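Local structure of 2-hydroxyisobutyryl-CoA mutase large subunit (Aquincola tertiaricarbonis, 4R3U) at residues F55-T69 against G418-K432. The protein catalyses, together with its small cobalamin-binding subunit, the reversible isomerization of 2-hydroxyisobutyryl-CoA and (S)-3-hydroxybutyryl-CoA. Residues are numbered along the deposited sequence; the frame is centred on the assembly and turned at random.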
ATOM      1  N   PHE A  55       9.899  -0.945 -21.121  1.00 28.23           N
ATOM      2  CA  PHE A  55       9.679   0.286 -21.872  1.00 28.46           C
ATOM      3  C   PHE A  55      10.647   1.309 -21.309  1.00 33.86           C
ATOM      4  O   PHE A  55      10.689   1.474 -20.086  1.00 33.45           O
ATOM      5  CB  PHE A  55       8.238   0.784 -21.690  1.00 28.97           C
ATOM      6  CG  PHE A  55       7.235   0.255 -22.675  1.00 29.76           C
ATOM      7  CD1 PHE A  55       7.062  -1.109 -22.848  1.00 30.30           C
ATOM      8  CD2 PHE A  55       6.420   1.125 -23.396  1.00 33.11           C
ATOM      9  CE1 PHE A  55       6.129  -1.599 -23.757  1.00 31.41           C
ATOM     10  CE2 PHE A  55       5.462   0.635 -24.288  1.00 35.72           C
ATOM     11  CZ  PHE A  55       5.322  -0.726 -24.460  1.00 33.12           C
ATOM     12  N   PRO A  56      11.474   1.966 -22.149  1.00 31.62           N
ATOM     13  CA  PRO A  56      12.395   2.982 -21.608  1.00 30.96           C
ATOM     14  C   PRO A  56      11.633   4.211 -21.090  1.00 35.57           C
ATOM     15  O   PRO A  56      10.657   4.670 -21.710  1.00 35.18           O
ATOM     16  CB  PRO A  56      13.310   3.314 -22.790  1.00 33.38           C
ATOM     17  CG  PRO A  56      12.535   2.959 -24.004  1.00 37.69           C
ATOM     18  CD  PRO A  56      11.575   1.862 -23.625  1.00 33.39           C
ATOM     19  N   VAL A  57      12.072   4.724 -19.923  1.00 31.46           N
ATOM     20  CA  VAL A  57      11.468   5.894 -19.289  1.00 29.77           C
ATOM     21  C   VAL A  57      12.402   7.101 -19.248  1.00 33.15           C
ATOM     22  O   VAL A  57      13.624   6.940 -19.111  1.00 33.28           O
ATOM     23  CB  VAL A  57      10.812   5.600 -17.921  1.00 32.08           C
ATOM     24  CG1 VAL A  57       9.693   4.591 -18.067  1.00 30.70           C
ATOM     25  CG2 VAL A  57      11.834   5.139 -16.878  1.00 31.78           C
ATOM     26  N   GLN A  58      11.823   8.312 -19.413  1.00 28.04           N
ATOM     27  CA  GLN A  58      12.584   9.565 -19.332  1.00 28.63           C
ATOM     28  C   GLN A  58      12.735   9.970 -17.836  1.00 31.13           C
ATOM     29  O   GLN A  58      11.947   9.520 -16.998  1.00 28.28           O
ATOM     30  CB  GLN A  58      11.865  10.699 -20.094  1.00 30.81           C
ATOM     31  CG  GLN A  58      11.687  10.456 -21.617  1.00 43.36           C
ATOM     32  CD  GLN A  58      10.733  11.436 -22.280  1.00 47.38           C
ATOM     33  OE1 GLN A  58      10.377  12.478 -21.737  1.00 48.42           O
ATOM     34  NE2 GLN A  58      10.281  11.125 -23.466  1.00 36.78           N
ATOM     35  N   ARG A  59      13.744  10.827 -17.513  1.00 27.06           N
ATOM     36  CA  ARG A  59      13.992  11.370 -16.182  1.00 26.14           C
ATOM     37  C   ARG A  59      12.726  12.053 -15.668  1.00 32.14           C
ATOM     38  O   ARG A  59      12.341  11.849 -14.514  1.00 33.32           O
ATOM     39  CB  ARG A  59      15.180  12.351 -16.220  1.00 25.90           C
ATOM     40  CG  ARG A  59      15.467  13.089 -14.904  1.00 28.43           C
ATOM     41  CD  ARG A  59      16.727  13.944 -14.971  1.00 33.53           C
ATOM     42  NE  ARG A  59      17.907  13.130 -15.263  1.00 30.07           N
ATOM     43  CZ  ARG A  59      18.497  13.039 -16.454  1.00 46.15           C
ATOM     44  NH1 ARG A  59      18.067  13.773 -17.475  1.00 40.57           N
ATOM     45  NH2 ARG A  59      19.530  12.228 -16.627  1.00 30.60           N
ATOM     46  N   THR A  60      12.076  12.847 -16.544  1.00 29.92           N
ATOM     47  CA  THR A  60      10.825  13.562 -16.298  1.00 29.28           C
ATOM     48  C   THR A  60      10.070  13.731 -17.618  1.00 36.31           C
ATOM     49  O   THR A  60      10.677  13.683 -18.696  1.00 39.60           O
ATOM     50  CB  THR A  60      11.065  14.877 -15.506  1.00 32.97           C
ATOM     51  OG1 THR A  60      10.016  15.063 -14.556  1.00 27.20           O
ATOM     52  CG2 THR A  60      11.231  16.127 -16.409  1.00 30.81           C
ATOM     53  N   TYR A  61       8.752  13.921 -17.524  1.00 31.69           N
ATOM     54  CA  TYR A  61       7.873  14.143 -18.667  1.00 32.27           C
ATOM     55  C   TYR A  61       7.228  15.545 -18.538  1.00 37.56           C
ATOM     56  O   TYR A  61       6.857  15.966 -17.435  1.00 36.59           O
ATOM     57  CB  TYR A  61       6.809  13.019 -18.771  1.00 32.27           C
ATOM     58  CG  TYR A  61       7.374  11.668 -19.156  1.00 33.01           C
ATOM     59  CD1 TYR A  61       8.046  10.879 -18.223  1.00 34.34           C
ATOM     60  CD2 TYR A  61       7.212  11.162 -20.442  1.00 34.03           C
ATOM     61  CE1 TYR A  61       8.599   9.648 -18.581  1.00 35.27           C
ATOM     62  CE2 TYR A  61       7.735   9.916 -20.801  1.00 34.49           C
ATOM     63  CZ  TYR A  61       8.424   9.159 -19.866  1.00 39.01           C
ATOM     64  OH  TYR A  61       8.962   7.949 -20.227  1.00 38.90           O
ATOM     65  N   THR A  62       7.149  16.277 -19.654  1.00 34.25           N
ATOM     66  CA  THR A  62       6.549  17.613 -19.715  1.00 34.69           C
ATOM     67  C   THR A  62       5.358  17.561 -20.666  1.00 40.24           C
ATOM     68  O   THR A  62       5.085  16.500 -21.241  1.00 39.24           O
ATOM     69  CB  THR A  62       7.584  18.663 -20.124  1.00 43.16           C
ATOM     70  OG1 THR A  62       8.038  18.414 -21.473  1.00 46.36           O
ATOM     71  CG2 THR A  62       8.754  18.740 -19.133  1.00 37.08           C
ATOM     72  N   ALA A  63       4.651  18.695 -20.847  1.00 38.44           N
ATOM     73  CA  ALA A  63       3.499  18.753 -21.753  1.00 38.94           C
ATOM     74  C   ALA A  63       3.909  18.506 -23.200  1.00 40.99           C
ATOM     75  O   ALA A  63       3.085  18.022 -23.980  1.00 41.61           O
ATOM     76  CB  ALA A  63       2.807  20.092 -21.631  1.00 41.13           C
ATOM     77  N   ALA A  64       5.196  18.807 -23.540  1.00 34.21           N
ATOM     78  CA  ALA A  64       5.772  18.630 -24.872  1.00 33.89           C
ATOM     79  C   ALA A  64       5.737  17.156 -25.314  1.00 38.04           C
ATOM     80  O   ALA A  64       5.454  16.856 -26.485  1.00 37.66           O
ATOM     81  CB  ALA A  64       7.194  19.178 -24.910  1.00 34.44           C
ATOM     82  N   ASP A  65       5.983  16.249 -24.359  1.00 35.38           N
ATOM     83  CA  ASP A  65       6.011  14.792 -24.558  1.00 34.48           C
ATOM     84  C   ASP A  65       4.665  14.215 -24.961  1.00 38.36           C
ATOM     85  O   ASP A  65       4.636  13.142 -25.547  1.00 39.81           O
ATOM     86  CB  ASP A  65       6.531  14.082 -23.292  1.00 33.57           C
ATOM     87  CG  ASP A  65       7.919  14.506 -22.875  1.00 40.59           C
ATOM     88  OD1 ASP A  65       8.854  14.391 -23.703  1.00 42.33           O
ATOM     89  OD2 ASP A  65       8.075  14.966 -21.732  1.00 44.60           O
ATOM     90  N   ILE A  66       3.563  14.905 -24.633  1.00 34.05           N
ATOM     91  CA  ILE A  66       2.207  14.438 -24.936  1.00 33.42           C
ATOM     92  C   ILE A  66       1.454  15.275 -25.977  1.00 39.43           C
ATOM     93  O   ILE A  66       0.305  14.965 -26.289  1.00 39.30           O
ATOM     94  CB  ILE A  66       1.380  14.127 -23.649  1.00 34.44           C
ATOM     95  CG1 ILE A  66       1.192  15.364 -22.738  1.00 33.88           C
ATOM     96  CG2 ILE A  66       1.983  12.948 -22.896  1.00 33.28           C
ATOM     97  CD1 ILE A  66      -0.094  15.324 -21.923  1.00 37.73           C
ATOM     98  N   ALA A  67       2.108  16.317 -26.516  1.00 38.93           N
ATOM     99  CA  ALA A  67       1.569  17.248 -27.518  1.00 42.45           C
ATOM    100  C   ALA A  67       1.061  16.543 -28.781  1.00 51.40           C
ATOM    101  O   ALA A  67       0.106  17.020 -29.392  1.00 53.31           O
ATOM    102  CB  ALA A  67       2.621  18.287 -27.890  1.00 44.54           C
ATOM    103  N   ASP A  68       1.673  15.400 -29.152  1.00 48.59           N
ATOM    104  CA  ASP A  68       1.273  14.638 -30.325  1.00 49.87           C
ATOM    105  C   ASP A  68       0.051  13.742 -30.091  1.00 53.53           C
ATOM    106  O   ASP A  68      -0.539  13.274 -31.058  1.00 53.97           O
ATOM    107  CB  ASP A  68       2.474  13.922 -30.975  1.00 52.92           C
ATOM    108  CG  ASP A  68       3.593  14.868 -31.452  1.00 73.39           C
ATOM    109  OD1 ASP A  68       3.293  16.049 -31.789  1.00 75.84           O
ATOM    110  OD2 ASP A  68       4.762  14.424 -31.511  1.00 81.40           O
ATOM    111  N   THR A  69      -0.373  13.559 -28.820  1.00 48.99           N
ATOM    112  CA  THR A  69      -1.590  12.821 -28.483  1.00 47.93           C
ATOM    113  C   THR A  69      -2.736  13.849 -28.411  1.00 53.35           C
ATOM    114  O   THR A  69      -2.699  14.744 -27.556  1.00 52.83           O
ATOM    115  CB  THR A  69      -1.467  12.057 -27.153  1.00 55.70           C
ATOM    116  OG1 THR A  69      -0.374  11.148 -27.207  1.00 55.48           O
ATOM    117  CG2 THR A  69      -2.729  11.304 -26.803  1.00 52.89           C
ATOM    118  N   GLY A 418      -4.105  13.200 -17.637  1.00 27.00           N
ATOM    119  CA  GLY A 418      -3.328  14.405 -17.892  1.00 27.42           C
ATOM    120  C   GLY A 418      -1.868  14.310 -17.525  1.00 31.78           C
ATOM    121  O   GLY A 418      -1.061  15.080 -18.050  1.00 33.54           O
ATOM    122  N   SER A 419      -1.520  13.390 -16.600  1.00 27.33           N
ATOM    123  CA  SER A 419      -0.147  13.136 -16.153  1.00 25.72           C
ATOM    124  C   SER A 419       0.717  12.964 -17.389  1.00 31.27           C
ATOM    125  O   SER A 419       0.419  12.121 -18.247  1.00 30.28           O
ATOM    126  CB  SER A 419      -0.083  11.880 -15.286  1.00 25.78           C
ATOM    127  OG  SER A 419       1.228  11.348 -15.193  1.00 31.88           O
ATOM    128  N   TYR A 420       1.756  13.799 -17.509  1.00 28.47           N
ATOM    129  CA  TYR A 420       2.629  13.742 -18.673  1.00 29.32           C
ATOM    130  C   TYR A 420       3.217  12.347 -18.909  1.00 30.99           C
ATOM    131  O   TYR A 420       3.176  11.850 -20.029  1.00 31.12           O
ATOM    132  CB  TYR A 420       3.700  14.826 -18.598  1.00 31.65           C
ATOM    133  CG  TYR A 420       3.177  16.224 -18.341  1.00 33.83           C
ATOM    134  CD1 TYR A 420       2.094  16.733 -19.062  1.00 36.69           C
ATOM    135  CD2 TYR A 420       3.803  17.064 -17.423  1.00 34.36           C
ATOM    136  CE1 TYR A 420       1.633  18.032 -18.850  1.00 38.99           C
ATOM    137  CE2 TYR A 420       3.377  18.377 -17.231  1.00 36.33           C
ATOM    138  CZ  TYR A 420       2.292  18.858 -17.946  1.00 46.97           C
ATOM    139  OH  TYR A 420       1.873  20.141 -17.700  1.00 50.01           O
ATOM    140  N   TYR A 421       3.662  11.690 -17.838  1.00 25.88           N
ATOM    141  CA  TYR A 421       4.235  10.353 -17.863  1.00 24.83           C
ATOM    142  C   TYR A 421       3.182   9.306 -18.199  1.00 29.12           C
ATOM    143  O   TYR A 421       3.383   8.548 -19.159  1.00 30.42           O
ATOM    144  CB  TYR A 421       4.979  10.053 -16.534  1.00 25.47           C
ATOM    145  CG  TYR A 421       5.449   8.621 -16.348  1.00 27.00           C
ATOM    146  CD1 TYR A 421       6.030   7.907 -17.402  1.00 29.14           C
ATOM    147  CD2 TYR A 421       5.356   7.990 -15.108  1.00 26.28           C
ATOM    148  CE1 TYR A 421       6.428   6.581 -17.249  1.00 27.68           C
ATOM    149  CE2 TYR A 421       5.778   6.670 -14.934  1.00 26.74           C
ATOM    150  CZ  TYR A 421       6.297   5.962 -16.013  1.00 36.90           C
ATOM    151  OH  TYR A 421       6.692   4.650 -15.858  1.00 41.15           O
ATOM    152  N   VAL A 422       2.057   9.264 -17.438  1.00 22.88           N
ATOM    153  CA  VAL A 422       1.009   8.264 -17.644  1.00 21.12           C
ATOM    154  C   VAL A 422       0.424   8.415 -19.041  1.00 27.54           C
ATOM    155  O   VAL A 422       0.278   7.415 -19.745  1.00 29.11           O
ATOM    156  CB  VAL A 422      -0.044   8.228 -16.492  1.00 25.33           C
ATOM    157  CG1 VAL A 422      -1.126   7.152 -16.714  1.00 24.86           C
ATOM    158  CG2 VAL A 422       0.628   8.037 -15.135  1.00 23.73           C
ATOM    159  N   GLU A 423       0.203   9.658 -19.494  1.00 24.51           N
ATOM    160  CA  GLU A 423      -0.316   9.907 -20.844  1.00 24.34           C
ATOM    161  C   GLU A 423       0.606   9.465 -21.979  1.00 28.83           C
ATOM    162  O   GLU A 423       0.130   8.843 -22.926  1.00 28.87           O
ATOM    163  CB  GLU A 423      -0.858  11.332 -21.032  1.00 25.85           C
ATOM    164  CG  GLU A 423      -2.076  11.673 -20.174  1.00 26.85           C
ATOM    165  CD  GLU A 423      -3.348  10.845 -20.263  1.00 35.82           C
ATOM    166  OE1 GLU A 423      -3.423   9.894 -21.073  1.00 33.39           O
ATOM    167  OE2 GLU A 423      -4.286  11.161 -19.498  1.00 31.98           O
ATOM    168  N   ALA A 424       1.924   9.714 -21.846  1.00 25.79           N
ATOM    169  CA  ALA A 424       2.954   9.314 -22.807  1.00 25.82           C
ATOM    170  C   ALA A 424       3.095   7.799 -22.836  1.00 30.65           C
ATOM    171  O   ALA A 424       3.167   7.211 -23.921  1.00 31.06           O
ATOM    172  CB  ALA A 424       4.283   9.958 -22.443  1.00 27.17           C
ATOM    173  N   LEU A 425       3.099   7.159 -21.641  1.00 28.19           N
ATOM    174  CA  LEU A 425       3.177   5.706 -21.520  1.00 28.56           C
ATOM    175  C   LEU A 425       1.911   5.022 -22.054  1.00 29.88           C
ATOM    176  O   LEU A 425       2.038   4.006 -22.746  1.00 29.37           O
ATOM    177  CB  LEU A 425       3.478   5.302 -20.064  1.00 28.65           C
ATOM    178  CG  LEU A 425       4.146   3.931 -19.836  1.00 34.39           C
ATOM    179  CD1 LEU A 425       5.366   3.703 -20.780  1.00 35.41           C
ATOM    180  CD2 LEU A 425       4.540   3.767 -18.383  1.00 35.38           C
ATOM    181  N   THR A 426       0.700   5.604 -21.776  1.00 24.51           N
ATOM    182  CA  THR A 426      -0.581   5.109 -22.309  1.00 24.89           C
ATOM    183  C   THR A 426      -0.489   5.093 -23.854  1.00 31.14           C
ATOM    184  O   THR A 426      -0.838   4.093 -24.494  1.00 29.58           O
ATOM    185  CB  THR A 426      -1.754   6.004 -21.843  1.00 30.28           C
ATOM    186  OG1 THR A 426      -1.824   6.000 -20.414  1.00 27.28           O
ATOM    187  CG2 THR A 426      -3.100   5.602 -22.464  1.00 25.07           C
ATOM    188  N   THR A 427       0.037   6.194 -24.431  1.00 29.57           N
ATOM    189  CA  THR A 427       0.192   6.330 -25.885  1.00 30.86           C
ATOM    190  C   THR A 427       1.228   5.356 -26.493  1.00 33.77           C
ATOM    191  O   THR A 427       1.012   4.850 -27.600  1.00 33.74           O
ATOM    192  CB  THR A 427       0.315   7.813 -26.269  1.00 31.44           C
ATOM    193  OG1 THR A 427      -0.877   8.498 -25.833  1.00 26.20           O
ATOM    194  CG2 THR A 427       0.533   8.011 -27.753  1.00 25.89           C
ATOM    195  N   GLU A 428       2.333   5.111 -25.763  1.00 30.10           N
ATOM    196  CA  GLU A 428       3.412   4.193 -26.140  1.00 30.54           C
ATOM    197  C   GLU A 428       2.860   2.770 -26.169  1.00 36.27           C
ATOM    198  O   GLU A 428       3.037   2.073 -27.172  1.00 38.19           O
ATOM    199  CB  GLU A 428       4.617   4.317 -25.188  1.00 31.44           C
ATOM    200  CG  GLU A 428       5.770   5.106 -25.779  1.00 52.15           C
ATOM    201  CD  GLU A 428       6.440   4.450 -26.982  1.00 82.81           C
ATOM    202  OE1 GLU A 428       6.158   4.882 -28.125  1.00 78.13           O
ATOM    203  OE2 GLU A 428       7.235   3.500 -26.785  1.00 69.09           O
ATOM    204  N   TYR A 429       2.109   2.371 -25.117  1.00 31.52           N
ATOM    205  CA  TYR A 429       1.448   1.069 -25.067  1.00 30.52           C
ATOM    206  C   TYR A 429       0.500   0.844 -26.261  1.00 35.58           C
ATOM    207  O   TYR A 429       0.620  -0.182 -26.926  1.00 36.65           O
ATOM    208  CB  TYR A 429       0.734   0.841 -23.715  1.00 29.72           C
ATOM    209  CG  TYR A 429       1.597   0.037 -22.779  1.00 30.49           C
ATOM    210  CD1 TYR A 429       1.556  -1.362 -22.788  1.00 32.56           C
ATOM    211  CD2 TYR A 429       2.567   0.657 -21.992  1.00 30.32           C
ATOM    212  CE1 TYR A 429       2.424  -2.113 -21.998  1.00 32.16           C
ATOM    213  CE2 TYR A 429       3.426  -0.083 -21.189  1.00 30.00           C
ATOM    214  CZ  TYR A 429       3.347  -1.465 -21.189  1.00 34.19           C
ATOM    215  OH  TYR A 429       4.236  -2.187 -20.439  1.00 32.74           O
ATOM    216  N   GLU A 430      -0.371   1.834 -26.567  1.00 31.62           N
ATOM    217  CA  GLU A 430      -1.329   1.830 -27.679  1.00 31.58           C
ATOM    218  C   GLU A 430      -0.650   1.475 -29.018  1.00 37.33           C
ATOM    219  O   GLU A 430      -1.009   0.486 -29.653  1.00 35.33           O
ATOM    220  CB  GLU A 430      -2.023   3.197 -27.763  1.00 33.06           C
ATOM    221  CG  GLU A 430      -3.138   3.226 -28.793  1.00 42.69           C
ATOM    222  CD  GLU A 430      -3.568   4.590 -29.284  1.00 51.18           C
ATOM    223  OE1 GLU A 430      -4.491   4.644 -30.127  1.00 52.89           O
ATOM    224  OE2 GLU A 430      -2.943   5.598 -28.882  1.00 41.12           O
ATOM    225  N   LYS A 431       0.366   2.265 -29.402  1.00 36.73           N
ATOM    226  CA  LYS A 431       1.142   2.088 -30.620  1.00 37.57           C
ATOM    227  C   LYS A 431       1.835   0.718 -30.661  1.00 40.01           C
ATOM    228  O   LYS A 431       1.735   0.020 -31.673  1.00 40.97           O
ATOM    229  CB  LYS A 431       2.134   3.249 -30.808  1.00 41.38           C
ATOM    230  CG  LYS A 431       1.433   4.585 -31.065  1.00 63.87           C
ATOM    231  CD  LYS A 431       2.373   5.782 -30.969  1.00 80.68           C
ATOM    232  CE  LYS A 431       1.685   7.099 -31.273  1.00 89.59           C
ATOM    233  NZ  LYS A 431       2.549   8.277 -30.964  1.00 88.35           N
ATOM    234  N   LYS A 432       2.490   0.316 -29.553  1.00 33.84           N
ATOM    235  CA  LYS A 432       3.191  -0.973 -29.447  1.00 31.73           C
ATOM    236  C   LYS A 432       2.228  -2.136 -29.519  1.00 32.01           C
ATOM    237  O   LYS A 432       2.557  -3.144 -30.148  1.00 30.50           O
ATOM    238  CB  LYS A 432       4.095  -1.045 -28.206  1.00 32.64           C
ATOM    239  CG  LYS A 432       5.334  -0.143 -28.243  1.00 39.97           C
ATOM    240  CD  LYS A 432       6.470  -0.668 -29.111  1.00 46.39           C
ATOM    241  CE  LYS A 432       7.406   0.458 -29.494  1.00 60.90           C
ATOM    242  NZ  LYS A 432       8.275   0.101 -30.651  1.00 70.77           N
TER
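Tyr61 swings its CG anti to its own carbonyl carbon (chi1 -69°), while Tyr421 sets CG anti to its backbone N (chi1 171°); the two rings thereby meet obliquely at the start of helix 420-442. This helix belongs to the TIM-barrel substrate subunit of the acyl-CoA mutases, and the mostly irregular segment 55-69 runs along it, away from the substrate and cobalamin sites. Tyr421 CA lies over one face of the Tyr61 ring in a CH-pi contact, 4.0 Å from its centroid. Next to Tyr421 CA, Ala424 CB touches Tyr61 CD2 at 3.7 Å. The Tyr61 hydroxyl turns back to accept from Gln58 N (OH to N 3.0 Å, nearly straight), which fixes the far end of the ring. A leucine in place of Tyr61 would probably leave Gln58 N without this acceptor and strip Tyr421 CA of its aromatic cover. At the helix start, Tyr420 lays one ring face against the Thr62-Ala63 backbone and receives Ile66 CD1 at its edge. The CG2 branch of Ile66 packs against Ala424 CB, 3.8 Å away. Ser419 N-caps the helix, its OG accepting from Val422 N; OG also hydrogen-bonds to Pro415 O of the second large subunit, whose Arg84 reaches Tyr61 O. Further along, Phe55 lies flat on Tyr429 in an offset stack, planes at 3° and centroids 4.1 Å apart; Lys432 CG and Leu425 CD1 brush the Phe55 ring, and Leu265 of helix 264-283 touches both the Phe55 and Tyr429 side chains. The Tyr429 hydroxyl is hydrogen-bonded to Glu308 OE2. At the end of the type I turn Ile66-Thr69, Thr69 and Thr427 pass side by side, pointing opposite ways; Arg318 also bonds Thr427 OG1, which lies 3.0 Å from Thr69 OG1 in a hydroxyl-hydroxyl hydrogen bond.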